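Local coordinates for protein HepC.19480.a.B1 (Helicobacter pylori, PDB 6MTZ) that is of unknown function but is probably a DHH-family phosphoesterase that cleaves phosphodiester bonds with the help of metal ions, at residues E183-F189 / A245-L250; F267-S271 / Y341-K345. One frame throughout, in Å; residues are numbered along the deposited sequence. Where two conformers were deposited one is given.

Contacts 1 and 2 follow one another along the chain, the first closing before the second opens, with their centres about 13 Å apart. Contact 1 sets the loop before helix 190-203 against helix 238-251, which leads into the six-stranded mixed sheet and rests on helix 276-285, so this contact lies at a junction. Contact 2 lies within the C-terminal part, where strand 264-270 of that sheet receives helix 341-353. The two meet directly: Asn185 probably hydrogen-bonds Ser271, Met188 packs on Tyr270, and Leu250 lies against Phe267. Loop 183-189 thus touches both helix 238-251 and the end of strand 264-270, where the helical part of the chain meets the C-terminal sheet.

Contact 1. Residues E183-F189 / A245-L250; sequences ELNRFMF and AQTHLL
Phe189 and Gln246 meet at the middle of this contact. The phenyl group lies between two aliphatic neighbours: CD1 of Leu249 makes a CH-pi contact over one face, 4.3 Å from the ring centroid, with CB of that leucine on the same side, 3.6 Å from Phe189 CE1, and CB of Met188 covers the opposite face. At the rim, Phe189 CZ meets Leu250 CD2 at 3.5 Å. The amide of Gln246 reaches that rim elsewhere, its plane turned 65° from the ring, and brings OE1 to 3.5 Å from Phe189 CE2.

The glutamine chain runs extended beyond CG (chi2 -176°), which carries its amide from the helix to the loop backbone. There OE1 accepts a nearly straight hydrogen bond from Asn185 N (3.0 Å, 167° at the hydrogen), the donor standing out of the carbonyl plane. Asn185 in turn folds the loop back on itself: its OD1 takes the N-H of Met188 at 2.8 Å, as an Asx motif. Phe189 follows as the N-cap residue of helix 190-203. Arg186 forms a salt bridge with Glu45 of helix 43-59 while Leu250 rests on helix 276-285, placing the contact between N-terminal part and C-terminal sheet.

One polar bond set beside an apolar patch therefore fixes the loop to helix 238-251: the amide satisfies a backbone N-H, and the leucines hold the ring that precedes the next helix.

Contact 2. Residues F267-S271 / Y341-K345; sequences FLSYS and YRDIK
The ring of Tyr270 carries Ile344 on one face: the methyl CD1 sits over the centre, 3.6 Å from the centroid and only 8° off the normal, a CH-pi contact of nearly ideal alignment. Phe187, from the loop before helix 190-203, meets the same tyrosine edge-to-face. The second flat group, the ring of Tyr341, is addressed at its edge, where the carbonyl oxygen of Leu268 lies near the ring plane.

That edge contact is a hydrogen bond. Tyr341 OH donates to Leu268 O at 2.6 Å, approaching with a C=O...donor angle of 135° and tilted out of the carbonyl plane. With CG anti to the backbone N (chi1 174°), Tyr341 swings its ring from the first turn of the helix across to the strand. The leucine side chain runs past the tyrosine in the opposite direction, and its CD2 continues to the helix backbone, 3.7 Å from Lys345 CA. Ile344 drives both its branches at Tyr270: besides CD1, CG2 comes to 3.8 Å from Tyr270 CD1. Lys345 lends only the root of its chain to the contact, its amine turning instead to the carbonyl of Asp256.

Strand and helix axes pass 9.5 Å apart, so side chains fill the interval and one phenol bridges it. Leu268 and Tyr270 point toward helix 341-353, whereas Phe267 on the reverse side meets Phe282 of helix 276-285. A mixed sheet layered between helices in this way is an alpha/beta sandwich, consistent with the C-terminal DHHA1 domain of DHH-family phosphoesterases, whose glycine-rich GGGH signature occurs here around strand 322-324.

Contact 1. Residues E183-F189 / A245-L250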
# COMPACT_ATOMS: atom_id res chain seq x y z
N GLU A 183 3.27 10.00 -1.44
CA GLU A 183 3.37 10.55 -2.79
C GLU A 183 2.93 9.56 -3.88
O GLU A 183 2.63 10.00 -4.98
CB GLU A 183 4.82 11.00 -3.07
CG GLU A 183 5.28 12.23 -2.27
CD GLU A 183 5.59 11.90 -0.82
OE1 GLU A 183 5.78 10.69 -0.52
OE2 GLU A 183 5.62 12.82 0.02
N LEU A 184 2.95 8.25 -3.61
CA LEU A 184 2.41 7.26 -4.54
C LEU A 184 1.15 6.65 -3.92
O LEU A 184 1.23 5.90 -2.93
CB LEU A 184 3.43 6.16 -4.86
CG LEU A 184 4.78 6.58 -5.47
CD1 LEU A 184 5.70 5.37 -5.64
CD2 LEU A 184 4.61 7.30 -6.82
N ASN A 185 -0.01 6.97 -4.51
CA ASN A 185 -1.28 6.43 -4.03
C ASN A 185 -1.21 4.92 -3.88
O ASN A 185 -0.86 4.19 -4.82
CB ASN A 185 -2.40 6.80 -5.01
CG ASN A 185 -3.76 6.29 -4.55
OD1 ASN A 185 -4.16 5.18 -4.89
ND2 ASN A 185 -4.48 7.10 -3.78
N ARG A 186 -1.58 4.45 -2.68
CA ARG A 186 -1.41 3.04 -2.35
C ARG A 186 -2.38 2.16 -3.14
O ARG A 186 -2.01 1.07 -3.60
CB ARG A 186 -1.59 2.80 -0.85
CG ARG A 186 -1.30 1.36 -0.42
CD ARG A 186 -1.22 1.19 1.13
NE ARG A 186 -2.49 1.44 1.83
CZ ARG A 186 -3.41 0.51 2.08
NH1 ARG A 186 -3.22 -0.76 1.71
NH2 ARG A 186 -4.52 0.83 2.73
N PHE A 187 -3.63 2.62 -3.31
CA PHE A 187 -4.60 1.82 -4.04
C PHE A 187 -4.19 1.64 -5.49
O PHE A 187 -4.23 0.52 -6.03
CB PHE A 187 -6.00 2.45 -3.99
CG PHE A 187 -7.04 1.62 -4.71
CD1 PHE A 187 -7.27 1.78 -6.06
CD2 PHE A 187 -7.73 0.63 -4.04
CE1 PHE A 187 -8.19 0.98 -6.73
CE2 PHE A 187 -8.66 -0.16 -4.69
CZ PHE A 187 -8.89 0.01 -6.04
N MET A 188 -3.82 2.73 -6.16
CA MET A 188 -3.54 2.64 -7.59
C MET A 188 -2.19 1.99 -7.87
O MET A 188 -2.05 1.33 -8.90
CB MET A 188 -3.61 4.03 -8.22
CG MET A 188 -5.01 4.68 -8.19
SD MET A 188 -6.28 3.78 -9.10
CE MET A 188 -5.78 4.05 -10.81
N PHE A 189 -1.21 2.15 -6.98
CA PHE A 189 0.17 1.74 -7.23
C PHE A 189 0.70 0.91 -6.06
O PHE A 189 1.69 1.26 -5.42
CB PHE A 189 1.06 2.96 -7.46
CG PHE A 189 0.40 4.03 -8.28
CD1 PHE A 189 0.01 3.77 -9.58
CD2 PHE A 189 0.17 5.30 -7.75
CE1 PHE A 189 -0.59 4.77 -10.36
CE2 PHE A 189 -0.43 6.29 -8.51
CZ PHE A 189 -0.81 6.03 -9.82
N ALA A 245 5.74 11.03 -11.34
CA ALA A 245 5.87 9.61 -11.04
C ALA A 245 4.53 8.89 -11.16
O ALA A 245 4.46 7.79 -11.72
CB ALA A 245 6.47 9.43 -9.64
N GLN A 246 3.44 9.51 -10.69
CA GLN A 246 2.14 8.85 -10.73
C GLN A 246 1.59 8.77 -12.15
O GLN A 246 1.12 7.71 -12.58
CB GLN A 246 1.17 9.57 -9.79
CG GLN A 246 1.55 9.31 -8.34
CD GLN A 246 0.60 9.90 -7.33
OE1 GLN A 246 -0.10 9.18 -6.60
NE2 GLN A 246 0.58 11.23 -7.26
N THR A 247 1.65 9.88 -12.91
CA THR A 247 1.14 9.85 -14.28
C THR A 247 1.84 8.78 -15.12
O THR A 247 1.20 8.10 -15.93
CB THR A 247 1.27 11.22 -14.95
OG1 THR A 247 2.64 11.63 -14.96
CG2 THR A 247 0.44 12.27 -14.21
N HIS A 248 3.17 8.62 -14.94
CA HIS A 248 3.88 7.58 -15.68
C HIS A 248 3.31 6.20 -15.36
O HIS A 248 3.11 5.38 -16.27
CB HIS A 248 5.38 7.60 -15.37
CG HIS A 248 6.13 6.49 -16.04
ND1 HIS A 248 6.42 5.29 -15.41
CD2 HIS A 248 6.65 6.39 -17.29
CE1 HIS A 248 7.08 4.51 -16.24
NE2 HIS A 248 7.24 5.15 -17.39
N LEU A 249 3.03 5.94 -14.09
CA LEU A 249 2.40 4.68 -13.72
C LEU A 249 0.96 4.61 -14.23
O LEU A 249 0.49 3.53 -14.59
CB LEU A 249 2.45 4.49 -12.21
CG LEU A 249 3.89 4.43 -11.67
CD1 LEU A 249 3.89 4.38 -10.13
CD2 LEU A 249 4.63 3.22 -12.23
N LEU A 250 0.26 5.75 -14.29
CA LEU A 250 -1.10 5.74 -14.83
C LEU A 250 -1.09 5.47 -16.33
O LEU A 250 -2.01 4.81 -16.84
CB LEU A 250 -1.82 7.06 -14.54
CG LEU A 250 -2.18 7.37 -13.08
CD1 LEU A 250 -2.83 8.74 -12.97
CD2 LEU A 250 -3.08 6.28 -12.49

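Contact 2. Residues F267-S271 / Y341-K345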
# COMPACT_ATOMS: atom_id res chain seq x y z
N PHE A 267 -10.36 8.96 -18.08
CA PHE A 267 -9.53 8.03 -17.32
C PHE A 267 -10.00 8.08 -15.87
O PHE A 267 -10.07 9.16 -15.28
CB PHE A 267 -8.05 8.41 -17.43
CG PHE A 267 -7.11 7.46 -16.73
CD1 PHE A 267 -7.04 7.42 -15.34
CD2 PHE A 267 -6.24 6.65 -17.45
CE1 PHE A 267 -6.16 6.57 -14.70
CE2 PHE A 267 -5.36 5.80 -16.81
CZ PHE A 267 -5.32 5.76 -15.43
N LEU A 268 -10.30 6.91 -15.31
CA LEU A 268 -10.88 6.79 -13.98
C LEU A 268 -9.85 6.24 -13.01
O LEU A 268 -9.34 5.12 -13.20
CB LEU A 268 -12.12 5.89 -14.01
CG LEU A 268 -12.55 5.43 -12.62
CD1 LEU A 268 -13.18 6.58 -11.87
CD2 LEU A 268 -13.52 4.28 -12.73
N SER A 269 -9.55 7.00 -11.96
CA SER A 269 -8.72 6.54 -10.86
C SER A 269 -9.57 6.49 -9.59
O SER A 269 -10.74 6.90 -9.59
CB SER A 269 -7.51 7.46 -10.67
OG SER A 269 -7.90 8.70 -10.13
N TYR A 270 -8.98 6.00 -8.50
CA TYR A 270 -9.71 5.76 -7.25
C TYR A 270 -8.85 6.10 -6.05
O TYR A 270 -7.72 5.62 -5.96
CB TYR A 270 -10.15 4.31 -7.15
CG TYR A 270 -10.95 3.95 -5.92
CD1 TYR A 270 -12.25 4.41 -5.76
CD2 TYR A 270 -10.43 3.10 -4.94
CE1 TYR A 270 -13.01 4.07 -4.67
CE2 TYR A 270 -11.19 2.74 -3.82
CZ TYR A 270 -12.48 3.23 -3.69
OH TYR A 270 -13.25 2.89 -2.60
N SER A 271 -9.40 6.91 -5.15
CA SER A 271 -8.79 7.37 -3.89
C SER A 271 -7.63 8.35 -4.09
O SER A 271 -6.92 8.65 -3.12
CB SER A 271 -8.30 6.21 -3.02
OG SER A 271 -7.06 5.68 -3.49
N TYR A 341 -10.68 -2.86 -8.16
CA TYR A 341 -10.84 -1.72 -9.06
C TYR A 341 -11.95 -1.96 -10.09
O TYR A 341 -12.67 -1.02 -10.46
CB TYR A 341 -9.52 -1.38 -9.76
CG TYR A 341 -9.70 -0.29 -10.81
CD1 TYR A 341 -9.72 1.05 -10.43
CD2 TYR A 341 -9.89 -0.60 -12.16
CE1 TYR A 341 -9.92 2.06 -11.37
CE2 TYR A 341 -10.08 0.40 -13.10
CZ TYR A 341 -10.09 1.73 -12.70
OH TYR A 341 -10.28 2.74 -13.62
N ARG A 342 -12.10 -3.19 -10.57
CA ARG A 342 -13.15 -3.46 -11.55
C ARG A 342 -14.53 -3.15 -10.98
O ARG A 342 -15.40 -2.61 -11.68
CB ARG A 342 -13.07 -4.90 -12.04
N ASP A 343 -14.75 -3.48 -9.70
CA ASP A 343 -16.03 -3.18 -9.05
C ASP A 343 -16.34 -1.69 -9.07
O ASP A 343 -17.48 -1.28 -9.28
CB ASP A 343 -16.02 -3.68 -7.61
CG ASP A 343 -16.12 -5.18 -7.51
OD1 ASP A 343 -16.55 -5.83 -8.49
OD2 ASP A 343 -15.77 -5.72 -6.44
N ILE A 344 -15.33 -0.87 -8.82
CA ILE A 344 -15.52 0.57 -8.82
C ILE A 344 -15.83 1.06 -10.23
O ILE A 344 -16.74 1.87 -10.44
CB ILE A 344 -14.28 1.26 -8.22
CG1 ILE A 344 -14.29 1.08 -6.69
CG2 ILE A 344 -14.22 2.74 -8.58
CD1 ILE A 344 -13.02 0.55 -6.11
N LYS A 345 -15.10 0.54 -11.22
CA LYS A 345 -15.26 0.99 -12.60
C LYS A 345 -16.65 0.67 -13.13
O LYS A 345 -17.27 1.50 -13.81
CB LYS A 345 -14.19 0.35 -13.47
CG LYS A 345 -14.21 0.82 -14.91
CD LYS A 345 -13.25 -0.03 -15.74
CE LYS A 345 -13.18 0.46 -17.17
NZ LYS A 345 -12.30 -0.40 -18.00